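Local coordinates for Lin2111 protein (Listeria innocua, PDB 3EDP) that probably acts as a DNA-binding transcription regulator of the GntR family, pairing a winged-helix DNA-binding region with a UTRA domain, at residues N96-K102 / K129-K133; A138-R142 / E189-M194; P201-S207 / Q220-A226. All coordinates share one frame; numbering follows the deposited sequence.

Interaction 1. Residues N96-K102 / K129-K133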
loop_
_atom_site.group_PDB
_atom_site.type_symbol
_atom_site.label_atom_id
_atom_site.label_comp_id
_atom_site.label_asym_id
_atom_site.label_seq_id
_atom_site.Cartn_x
_atom_site.Cartn_y
_atom_site.Cartn_z
ATOM N N ASN A 96 -21.089 8.267 -11.049
ATOM C CA ASN A 96 -20.440 8.059 -9.760
ATOM C C ASN A 96 -18.925 8.218 -9.846
ATOM O O ASN A 96 -18.417 9.330 -9.988
ATOM C CB ASN A 96 -20.790 6.680 -9.195
ATOM C CG ASN A 96 -20.514 6.573 -7.704
ATOM O OD1 ASN A 96 -19.687 5.772 -7.268
ATOM N ND2 ASN A 96 -21.206 7.390 -6.915
ATOM N N LEU A 97 -18.212 7.098 -9.767
ATOM C CA LEU A 97 -16.752 7.108 -9.729
ATOM C C LEU A 97 -16.249 7.826 -8.480
ATOM O O LEU A 97 -15.123 8.324 -8.439
ATOM C CB LEU A 97 -16.171 7.732 -11.001
ATOM C CG LEU A 97 -16.224 6.844 -12.248
ATOM C CD1 LEU A 97 -15.961 7.655 -13.508
ATOM C CD2 LEU A 97 -15.241 5.683 -12.128
ATOM N N LYS A 98 -17.107 7.874 -7.466
ATOM C CA LYS A 98 -16.750 8.418 -6.165
ATOM C C LYS A 98 -16.953 7.339 -5.112
ATOM O O LYS A 98 -17.320 6.208 -5.438
ATOM C CB LYS A 98 -17.602 9.647 -5.844
ATOM C CG LYS A 98 -17.400 10.804 -6.813
ATOM C CD LYS A 98 -16.043 11.461 -6.619
ATOM C CE LYS A 98 -15.561 12.119 -7.903
ATOM N NZ LYS A 98 -16.609 12.969 -8.530
ATOM N N LYS A 99 -16.717 7.685 -3.853
ATOM C CA LYS A 99 -16.834 6.715 -2.772
ATOM C C LYS A 99 -18.128 6.904 -1.994
ATOM O O LYS A 99 -18.477 8.018 -1.609
ATOM C CB LYS A 99 -15.612 6.785 -1.855
ATOM C CG LYS A 99 -14.303 6.565 -2.605
ATOM C CD LYS A 99 -13.121 6.423 -1.673
ATOM C CE LYS A 99 -11.857 6.122 -2.462
ATOM N NZ LYS A 99 -10.641 6.094 -1.605
ATOM N N ASP A 100 -18.835 5.800 -1.776
ATOM C CA ASP A 100 -20.147 5.817 -1.139
ATOM C C ASP A 100 -20.119 5.013 0.159
ATOM O O ASP A 100 -20.016 3.783 0.133
ATOM C CB ASP A 100 -21.191 5.235 -2.097
ATOM C CG ASP A 100 -22.597 5.242 -1.514
ATOM O OD1 ASP A 100 -22.900 6.118 -0.673
ATOM O OD2 ASP A 100 -23.405 4.371 -1.910
ATOM N N ILE A 101 -20.208 5.708 1.291
ATOM C CA ILE A 101 -20.143 5.047 2.595
ATOM C C ILE A 101 -21.420 4.267 2.908
ATOM O O ILE A 101 -22.524 4.795 2.815
ATOM C CB ILE A 101 -19.849 6.048 3.732
ATOM C CG1 ILE A 101 -18.585 6.844 3.426
ATOM C CG2 ILE A 101 -19.695 5.324 5.060
ATOM C CD1 ILE A 101 -18.136 7.709 4.578
ATOM N N LYS A 102 -21.258 3.002 3.271
ATOM C CA LYS A 102 -22.391 2.144 3.575
ATOM C C LYS A 102 -22.577 1.999 5.080
ATOM O O LYS A 102 -23.692 1.859 5.565
ATOM C CB LYS A 102 -22.179 0.750 2.971
ATOM C CG LYS A 102 -21.795 0.739 1.502
ATOM C CD LYS A 102 -23.008 0.754 0.590
ATOM C CE LYS A 102 -23.435 2.164 0.248
ATOM N NZ LYS A 102 -24.436 2.168 -0.855
ATOM N N LYS A 129 -17.284 0.782 6.028
ATOM C CA LYS A 129 -17.520 0.077 4.787
ATOM C C LYS A 129 -17.873 1.083 3.704
ATOM O O LYS A 129 -18.749 1.931 3.900
ATOM C CB LYS A 129 -18.655 -0.932 4.959
ATOM C CG LYS A 129 -18.807 -1.895 3.789
ATOM C CD LYS A 129 -20.008 -2.808 3.978
ATOM C CE LYS A 129 -20.129 -3.286 5.423
ATOM N NZ LYS A 129 -18.882 -3.939 5.932
ATOM N N PHE A 130 -17.183 1.004 2.570
ATOM C CA PHE A 130 -17.543 1.831 1.421
ATOM C C PHE A 130 -17.452 1.116 0.073
ATOM O O PHE A 130 -16.793 0.088 -0.068
ATOM C CB PHE A 130 -16.763 3.151 1.393
ATOM C CG PHE A 130 -15.284 2.997 1.165
ATOM C CD1 PHE A 130 -14.771 2.909 -0.119
ATOM C CD2 PHE A 130 -14.403 2.979 2.234
ATOM C CE1 PHE A 130 -13.410 2.780 -0.331
ATOM C CE2 PHE A 130 -13.041 2.859 2.029
ATOM C CZ PHE A 130 -12.544 2.754 0.743
ATOM N N VAL A 131 -18.140 1.682 -0.909
ATOM C CA VAL A 131 -18.291 1.076 -2.219
ATOM C C VAL A 131 -17.902 2.112 -3.258
ATOM O O VAL A 131 -18.048 3.316 -3.041
ATOM C CB VAL A 131 -19.751 0.610 -2.451
ATOM C CG1 VAL A 131 -20.078 0.566 -3.932
ATOM C CG2 VAL A 131 -19.995 -0.748 -1.799
ATOM N N GLN A 132 -17.395 1.643 -4.385
ATOM C CA GLN A 132 -16.861 2.530 -5.401
ATOM C C GLN A 132 -17.141 1.916 -6.763
ATOM O O GLN A 132 -16.859 0.738 -6.979
ATOM C CB GLN A 132 -15.360 2.662 -5.182
ATOM C CG GLN A 132 -14.690 3.813 -5.882
ATOM C CD GLN A 132 -13.223 3.897 -5.515
ATOM O OE1 GLN A 132 -12.734 3.121 -4.687
ATOM N NE2 GLN A 132 -12.511 4.836 -6.125
ATOM N N LYS A 133 -17.708 2.697 -7.676
ATOM C CA LYS A 133 -17.909 2.222 -9.043
ATOM C C LYS A 133 -16.582 2.244 -9.798
ATOM O O LYS A 133 -15.828 3.211 -9.706
ATOM C CB LYS A 133 -18.955 3.064 -9.772
ATOM C CG LYS A 133 -20.388 2.834 -9.294
ATOM C CD LYS A 133 -20.485 2.911 -7.776
ATOM C CE LYS A 133 -21.907 3.141 -7.296
ATOM N NZ LYS A 133 -21.932 3.496 -5.845
#
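Lys99 on the edge strand runs beside Phe130 and Gln132 of the adjacent strand, all three on one face of the sheet. From CB, its chain is fully extended beyond CG. CG faces the Gln132 amide carbon CD; the Lys99 CD atom lies 3.9 Å from Phe130 CE1, approaching the ring obliquely; CE rests against the amide, 3.8 Å from Gln132 OE1. NZ passes on to hydrogen bond with the backbone carbonyls of Ile160 and Ile161. Antiparallel backbone bonds join the strands: Asp100 N to Val131 O (2.9 Å), Val131 N to Asp100 O (3.0 Å) and Lys102 N to Lys129 O (2.8 Å). On the other face, Lys102 folds back at chi2 and chi3, its CG packing 4.0 Å from Val131 CG2 while NZ makes a salt bridge to Asp100 OD2 (2.7 Å) from above the carboxylate plane. Lys133 NZ, 4.3 Å from Asp100 OD2, probably adds to the positive field there. In the UTRA domain, this pair forms one margin of the chain's six-stranded antiparallel sheet: strand 137-146 continues it beyond residues 129-133, helix 79-86 packs on Ile101, and Asn193 of helix 188-194 touches Lys102 and Val131.

Interaction 2. Residues A138-R142 / E189-M194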
loop_
_atom_site.group_PDB
_atom_site.type_symbol
_atom_site.label_atom_id
_atom_site.label_comp_id
_atom_site.label_asym_id
_atom_site.label_seq_id
_atom_site.Cartn_x
_atom_site.Cartn_y
_atom_site.Cartn_z
ATOM N N ALA A 138 -18.633 -2.553 -9.395
ATOM C CA ALA A 138 -18.441 -1.964 -8.081
ATOM C C ALA A 138 -17.434 -2.745 -7.237
ATOM O O ALA A 138 -17.405 -3.977 -7.242
ATOM C CB ALA A 138 -19.780 -1.851 -7.355
ATOM N N THR A 139 -16.598 -2.011 -6.518
ATOM C CA THR A 139 -15.696 -2.613 -5.558
ATOM C C THR A 139 -16.179 -2.304 -4.149
ATOM O O THR A 139 -16.946 -1.362 -3.926
ATOM C CB THR A 139 -14.269 -2.090 -5.723
ATOM O OG1 THR A 139 -14.246 -0.687 -5.441
ATOM C CG2 THR A 139 -13.761 -2.345 -7.158
ATOM N N LEU A 140 -15.720 -3.098 -3.195
ATOM C CA LEU A 140 -16.144 -2.943 -1.816
ATOM C C LEU A 140 -14.921 -2.905 -0.913
ATOM O O LEU A 140 -14.031 -3.749 -1.020
ATOM C CB LEU A 140 -17.062 -4.102 -1.421
ATOM C CG LEU A 140 -17.432 -4.211 0.054
ATOM C CD1 LEU A 140 -18.378 -3.089 0.420
ATOM C CD2 LEU A 140 -18.085 -5.557 0.324
ATOM N N ASP A 141 -14.873 -1.916 -0.032
ATOM C CA ASP A 141 -13.773 -1.806 0.913
ATOM C C ASP A 141 -14.274 -1.866 2.335
ATOM O O ASP A 141 -15.315 -1.300 2.662
ATOM C CB ASP A 141 -12.983 -0.510 0.704
ATOM C CG ASP A 141 -11.977 -0.622 -0.420
ATOM O OD1 ASP A 141 -10.763 -0.660 -0.127
ATOM O OD2 ASP A 141 -12.397 -0.697 -1.593
ATOM N N ARG A 142 -13.528 -2.568 3.178
ATOM C CA ARG A 142 -13.788 -2.548 4.605
ATOM C C ARG A 142 -12.501 -2.193 5.343
ATOM O O ARG A 142 -11.443 -2.782 5.095
ATOM C CB ARG A 142 -14.371 -3.881 5.080
ATOM C CG ARG A 142 -14.140 -4.171 6.555
ATOM C CD ARG A 142 -15.400 -4.689 7.249
ATOM N NE ARG A 142 -16.283 -5.440 6.358
ATOM C CZ ARG A 142 -15.980 -6.611 5.799
ATOM N NH1 ARG A 142 -14.794 -7.173 6.015
ATOM N NH2 ARG A 142 -16.859 -7.211 5.004
ATOM N N GLU A 189 -22.019 -10.038 1.486
ATOM C CA GLU A 189 -21.478 -8.690 1.344
ATOM C C GLU A 189 -21.271 -8.334 -0.122
ATOM O O GLU A 189 -21.711 -7.282 -0.592
ATOM C CB GLU A 189 -20.142 -8.586 2.075
ATOM C CG GLU A 189 -20.247 -8.555 3.585
ATOM C CD GLU A 189 -20.289 -7.144 4.132
ATOM O OE1 GLU A 189 -19.537 -6.860 5.089
ATOM O OE2 GLU A 189 -21.063 -6.318 3.600
ATOM N N GLN A 190 -20.589 -9.223 -0.837
ATOM C CA GLN A 190 -20.290 -9.018 -2.248
ATOM C C GLN A 190 -21.560 -9.077 -3.098
ATOM O O GLN A 190 -21.731 -8.293 -4.030
ATOM C CB GLN A 190 -19.260 -10.045 -2.731
ATOM C CG GLN A 190 -17.899 -9.934 -2.039
ATOM C CD GLN A 190 -17.901 -10.515 -0.626
ATOM O OE1 GLN A 190 -18.629 -11.464 -0.332
ATOM N NE2 GLN A 190 -17.076 -9.948 0.251
ATOM N N ILE A 191 -22.452 -10.005 -2.771
ATOM C CA ILE A 191 -23.732 -10.095 -3.460
ATOM C C ILE A 191 -24.435 -8.744 -3.428
ATOM O O ILE A 191 -24.709 -8.146 -4.469
ATOM C CB ILE A 191 -24.658 -11.141 -2.806
ATOM C CG1 ILE A 191 -24.012 -12.524 -2.837
ATOM C CG2 ILE A 191 -26.014 -11.179 -3.512
ATOM C CD1 ILE A 191 -23.603 -12.958 -4.208
ATOM N N LYS A 192 -24.708 -8.260 -2.221
ATOM C CA LYS A 192 -25.503 -7.052 -2.048
ATOM C C LYS A 192 -24.797 -5.791 -2.538
ATOM O O LYS A 192 -25.407 -4.947 -3.192
ATOM C CB LYS A 192 -25.920 -6.887 -0.583
ATOM C CG LYS A 192 -24.760 -6.729 0.386
ATOM C CD LYS A 192 -25.235 -6.711 1.834
ATOM C CE LYS A 192 -24.061 -6.573 2.796
ATOM N NZ LYS A 192 -24.471 -6.705 4.223
ATOM N N ASN A 193 -23.509 -5.667 -2.227
ATOM C CA ASN A 193 -22.807 -4.411 -2.458
ATOM C C ASN A 193 -22.148 -4.275 -3.823
ATOM O O ASN A 193 -21.932 -3.159 -4.303
ATOM C CB ASN A 193 -21.787 -4.168 -1.347
ATOM C CG ASN A 193 -22.435 -3.682 -0.068
ATOM O OD1 ASN A 193 -22.346 -4.328 0.977
ATOM N ND2 ASN A 193 -23.106 -2.540 -0.147
HETATM N N MSE A 194 -21.828 -5.404 -4.446
HETATM C CA MSE A 194 -21.103 -5.391 -5.716
HETATM C C MSE A 194 -21.953 -5.984 -6.822
HETATM O O MSE A 194 -21.523 -6.075 -7.973
HETATM C CB MSE A 194 -19.796 -6.175 -5.595
HETATM C CG MSE A 194 -18.822 -5.584 -4.591
HETATM SE SE MSE A 194 -17.389 -6.827 -4.148
HETATM C CE MSE A 194 -16.481 -6.911 -5.885
#
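Leu140 turns its CG away from the backbone N (chi1 171°), which puts its two methyl groups on Asn193 and Glu189 of the facing helix. Arg142 also starts with CG opposite the backbone nitrogen, then bends twice to carry its guanidinium to Glu189. This is helix-on-sheet packing in the UTRA domain: helix 188-194 lies against strand 137-146 of the antiparallel sheet, with the short segment axes 8.3 Å apart at closest approach.

The leucine supplies the apolar centre. Its CB, whose place does not depend on that torsion, lies 3.9 Å from SE of Met194, a selenomethionine, while its methyl groups reach different parts of the helix: CD1 contacts CB of Asn193 at 4.0 Å, and CD2 contacts CB of Glu189 at 4.1 Å. Nearer the start of the strand segment, Ala138 turns its methyl group toward the helix end, where it meets the backbone of Asn193 and Met194; Met194 CE in turn lies 3.4 Å from Ala138 O.

At the other end the contact is ionic. Glu189 divides its carboxylate oxygens between cations: OE1 takes Arg142 NH2 and also the ammonium of Lys129 on strand 124-134, whereas OE2 pairs with Lys192 NZ one helical turn on, at 3.5 Å. Arg142 and Lys129 thus share one carboxylate oxygen, which probably balances their charges. The guanidinium and carboxylate planes differ by 25°, and the carboxylate lies at the guanidinium edge. Arg142 NH2 donates to Glu189 OE1 over 2.7 Å, with an N-H...O angle of 146°, reaching the oxygen from above the carboxylate plane.

Interaction 3. Residues P201-S207 / Q220-A226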
loop_
_atom_site.group_PDB
_atom_site.type_symbol
_atom_site.label_atom_id
_atom_site.label_comp_id
_atom_site.label_asym_id
_atom_site.label_seq_id
_atom_site.Cartn_x
_atom_site.Cartn_y
_atom_site.Cartn_z
ATOM N N PRO A 201 -16.573 -15.587 -8.532
ATOM C CA PRO A 201 -15.192 -15.435 -8.047
ATOM C C PRO A 201 -14.837 -13.987 -7.766
ATOM O O PRO A 201 -15.152 -13.098 -8.559
ATOM C CB PRO A 201 -14.346 -15.949 -9.213
ATOM C CG PRO A 201 -15.202 -15.775 -10.416
ATOM C CD PRO A 201 -16.633 -15.894 -9.973
ATOM N N VAL A 202 -14.155 -13.759 -6.652
ATOM C CA VAL A 202 -13.815 -12.406 -6.236
ATOM C C VAL A 202 -12.354 -12.321 -5.792
ATOM O O VAL A 202 -11.871 -13.203 -5.085
ATOM C CB VAL A 202 -14.730 -11.958 -5.075
ATOM C CG1 VAL A 202 -14.250 -10.639 -4.497
ATOM C CG2 VAL A 202 -16.177 -11.861 -5.547
ATOM N N PHE A 203 -11.653 -11.269 -6.219
ATOM C CA PHE A 203 -10.319 -10.974 -5.686
ATOM C C PHE A 203 -10.480 -10.335 -4.308
ATOM O O PHE A 203 -11.253 -9.395 -4.144
ATOM C CB PHE A 203 -9.542 -9.984 -6.569
ATOM C CG PHE A 203 -9.035 -10.560 -7.862
ATOM C CD1 PHE A 203 -8.167 -11.640 -7.868
ATOM C CD2 PHE A 203 -9.399 -9.990 -9.073
ATOM C CE1 PHE A 203 -7.693 -12.162 -9.060
ATOM C CE2 PHE A 203 -8.924 -10.497 -10.270
ATOM C CZ PHE A 203 -8.071 -11.587 -10.266
ATOM N N LYS A 204 -9.757 -10.849 -3.324
ATOM C CA LYS A 204 -9.720 -10.222 -2.012
ATOM C C LYS A 204 -8.283 -9.802 -1.691
ATOM O O LYS A 204 -7.394 -10.639 -1.542
ATOM C CB LYS A 204 -10.266 -11.158 -0.936
ATOM C CG LYS A 204 -10.166 -10.605 0.480
ATOM C CD LYS A 204 -10.502 -11.667 1.510
ATOM C CE LYS A 204 -10.611 -11.085 2.915
ATOM N NZ LYS A 204 -10.807 -12.179 3.904
ATOM N N LEU A 205 -8.070 -8.492 -1.619
ATOM C CA LEU A 205 -6.772 -7.917 -1.309
ATOM C C LEU A 205 -6.781 -7.457 0.143
ATOM O O LEU A 205 -7.433 -6.468 0.488
ATOM C CB LEU A 205 -6.503 -6.727 -2.238
ATOM C CG LEU A 205 -5.234 -5.902 -1.992
ATOM C CD1 LEU A 205 -3.979 -6.754 -2.210
ATOM C CD2 LEU A 205 -5.222 -4.650 -2.879
ATOM N N SER A 206 -6.077 -8.183 1.004
ATOM C CA SER A 206 -6.037 -7.819 2.416
ATOM C C SER A 206 -4.780 -7.010 2.693
ATOM O O SER A 206 -3.696 -7.361 2.234
ATOM C CB SER A 206 -6.083 -9.064 3.310
ATOM O OG SER A 206 -7.243 -9.834 3.058
ATOM N N SER A 207 -4.936 -5.911 3.422
ATOM C CA SER A 207 -3.806 -5.054 3.770
ATOM C C SER A 207 -3.734 -4.884 5.282
ATOM O O SER A 207 -4.743 -4.600 5.935
ATOM C CB SER A 207 -3.942 -3.681 3.112
ATOM O OG SER A 207 -4.114 -3.766 1.715
ATOM N N GLN A 220 -7.288 -3.279 6.122
ATOM C CA GLN A 220 -8.208 -3.020 5.015
ATOM C C GLN A 220 -8.442 -4.278 4.192
ATOM O O GLN A 220 -7.511 -5.036 3.921
ATOM C CB GLN A 220 -7.651 -1.931 4.109
ATOM C CG GLN A 220 -8.550 -1.575 2.927
ATOM C CD GLN A 220 -7.990 -0.393 2.141
ATOM O OE1 GLN A 220 -6.806 -0.086 2.240
ATOM N NE2 GLN A 220 -8.844 0.286 1.383
ATOM N N TYR A 221 -9.694 -4.504 3.815
ATOM C CA TYR A 221 -10.038 -5.578 2.900
ATOM C C TYR A 221 -10.677 -4.929 1.697
ATOM O O TYR A 221 -11.613 -4.149 1.833
ATOM C CB TYR A 221 -11.012 -6.573 3.534
ATOM C CG TYR A 221 -10.489 -7.234 4.781
ATOM C CD1 TYR A 221 -9.473 -8.180 4.716
ATOM C CD2 TYR A 221 -11.004 -6.908 6.030
ATOM C CE1 TYR A 221 -8.986 -8.788 5.864
ATOM C CE2 TYR A 221 -10.529 -7.513 7.179
ATOM C CZ TYR A 221 -9.523 -8.457 7.088
ATOM O OH TYR A 221 -9.048 -9.058 8.229
ATOM N N HIS A 222 -10.145 -5.230 0.519
ATOM C CA HIS A 222 -10.663 -4.673 -0.718
ATOM C C HIS A 222 -11.094 -5.824 -1.622
ATOM O O HIS A 222 -10.365 -6.807 -1.777
ATOM C CB HIS A 222 -9.587 -3.815 -1.393
ATOM C CG HIS A 222 -9.942 -3.381 -2.780
ATOM N ND1 HIS A 222 -10.803 -2.333 -3.035
ATOM C CD2 HIS A 222 -9.553 -3.848 -3.990
ATOM C CE1 HIS A 222 -10.930 -2.175 -4.340
ATOM N NE2 HIS A 222 -10.183 -3.082 -4.943
ATOM N N TYR A 223 -12.279 -5.707 -2.205
ATOM C CA TYR A 223 -12.842 -6.786 -3.016
ATOM C C TYR A 223 -13.140 -6.301 -4.424
ATOM O O TYR A 223 -13.694 -5.211 -4.604
ATOM C CB TYR A 223 -14.150 -7.299 -2.404
ATOM C CG TYR A 223 -14.028 -7.847 -0.999
ATOM C CD1 TYR A 223 -13.828 -9.204 -0.779
ATOM C CD2 TYR A 223 -14.126 -7.008 0.105
ATOM C CE1 TYR A 223 -13.728 -9.710 0.501
ATOM C CE2 TYR A 223 -14.020 -7.504 1.388
ATOM C CZ TYR A 223 -13.822 -8.855 1.580
ATOM O OH TYR A 223 -13.724 -9.360 2.852
ATOM N N GLU A 224 -12.792 -7.121 -5.415
ATOM C CA GLU A 224 -13.092 -6.816 -6.809
ATOM C C GLU A 224 -13.572 -8.064 -7.528
ATOM O O GLU A 224 -13.090 -9.168 -7.269
ATOM C CB GLU A 224 -11.851 -6.310 -7.548
ATOM C CG GLU A 224 -11.361 -4.946 -7.129
ATOM C CD GLU A 224 -10.105 -4.518 -7.887
ATOM O OE1 GLU A 224 -9.707 -5.213 -8.854
ATOM O OE2 GLU A 224 -9.518 -3.482 -7.519
ATOM N N ASP A 225 -14.510 -7.870 -8.443
ATOM C CA ASP A 225 -14.984 -8.929 -9.319
ATOM C C ASP A 225 -13.781 -9.541 -10.063
ATOM O O ASP A 225 -12.987 -8.822 -10.657
ATOM C CB ASP A 225 -15.996 -8.333 -10.301
ATOM C CG ASP A 225 -16.630 -9.374 -11.202
ATOM O OD1 ASP A 225 -16.244 -10.563 -11.139
ATOM O OD2 ASP A 225 -17.524 -8.987 -11.982
ATOM N N ALA A 226 -13.629 -10.860 -10.003
ATOM C CA ALA A 226 -12.502 -11.520 -10.664
ATOM C C ALA A 226 -12.871 -12.107 -12.033
ATOM O O ALA A 226 -12.041 -12.721 -12.692
ATOM C CB ALA A 226 -11.908 -12.603 -9.759
#
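Backbone hydrogen bonds form a regular antiparallel ladder between Pro201-Ser207 and Gln220-Ala226. Phe203 with Glu224, Leu205 with His222 and Ser207 with Gln220 are hydrogen-bonded pairs, each bonded in both directions; Leu205 N, for example, reaches His222 O at 2.9 Å. Beyond them, Ala226 N bonds to Pro201 O. CH-pi packing reinforces this end: Ala226 CB sits over one face of the Phe203 ring, 3.8 Å from its centroid and offset toward the rim. Alkyl-aromatic contacts occupy the face bearing Lys204, Tyr221 and Tyr223. Lys204, CG anti to the backbone N (chi1 176°), extends alongside both tyrosines, its CE 3.6 Å from Tyr221 CD1 and equally far from Tyr223 OH. Ser206 OG meets the edge of the Tyr221 ring, in its plane, at CD1 (3.2 Å). A polar pair lies on the face with Phe203: His222 NE2 donates to Glu224 OE2 (2.7 Å), nearly within the imidazole plane, while ND1 bonds to Asp141. These segments belong to a beta hairpin flanked by strands 137-146 and 176-185; Phe203 also packs on Leu181 of the second subunit, and Pro201 on strand 231-235.

How the interactions relate
All three interactions reach one antiparallel sheet of the UTRA domain; interaction 2 lays helix 188-194 on it. Interactions 1 and 2, with centres about 9 Å apart, are joined by probable backbone hydrogen bonds from Asp141 N to Phe130 O and from Thr139 N to Gln132 O, both 2.8 Å. Interaction 3 continues the sheet on the other side of strand 137-146, its centre about 9 Å from that of interaction 2; Asp141 OD2 lies 2.7 Å from His222 ND1. Interactions 1 and 3, centres about 15 Å apart, do not touch. Lys102 CD of interaction 1 packs 3.4 Å from Asn193 ND2 of interaction 2. A bound glycerol, probably from the crystallisation liquor, lies about 5 Å from the Arg142 side chain.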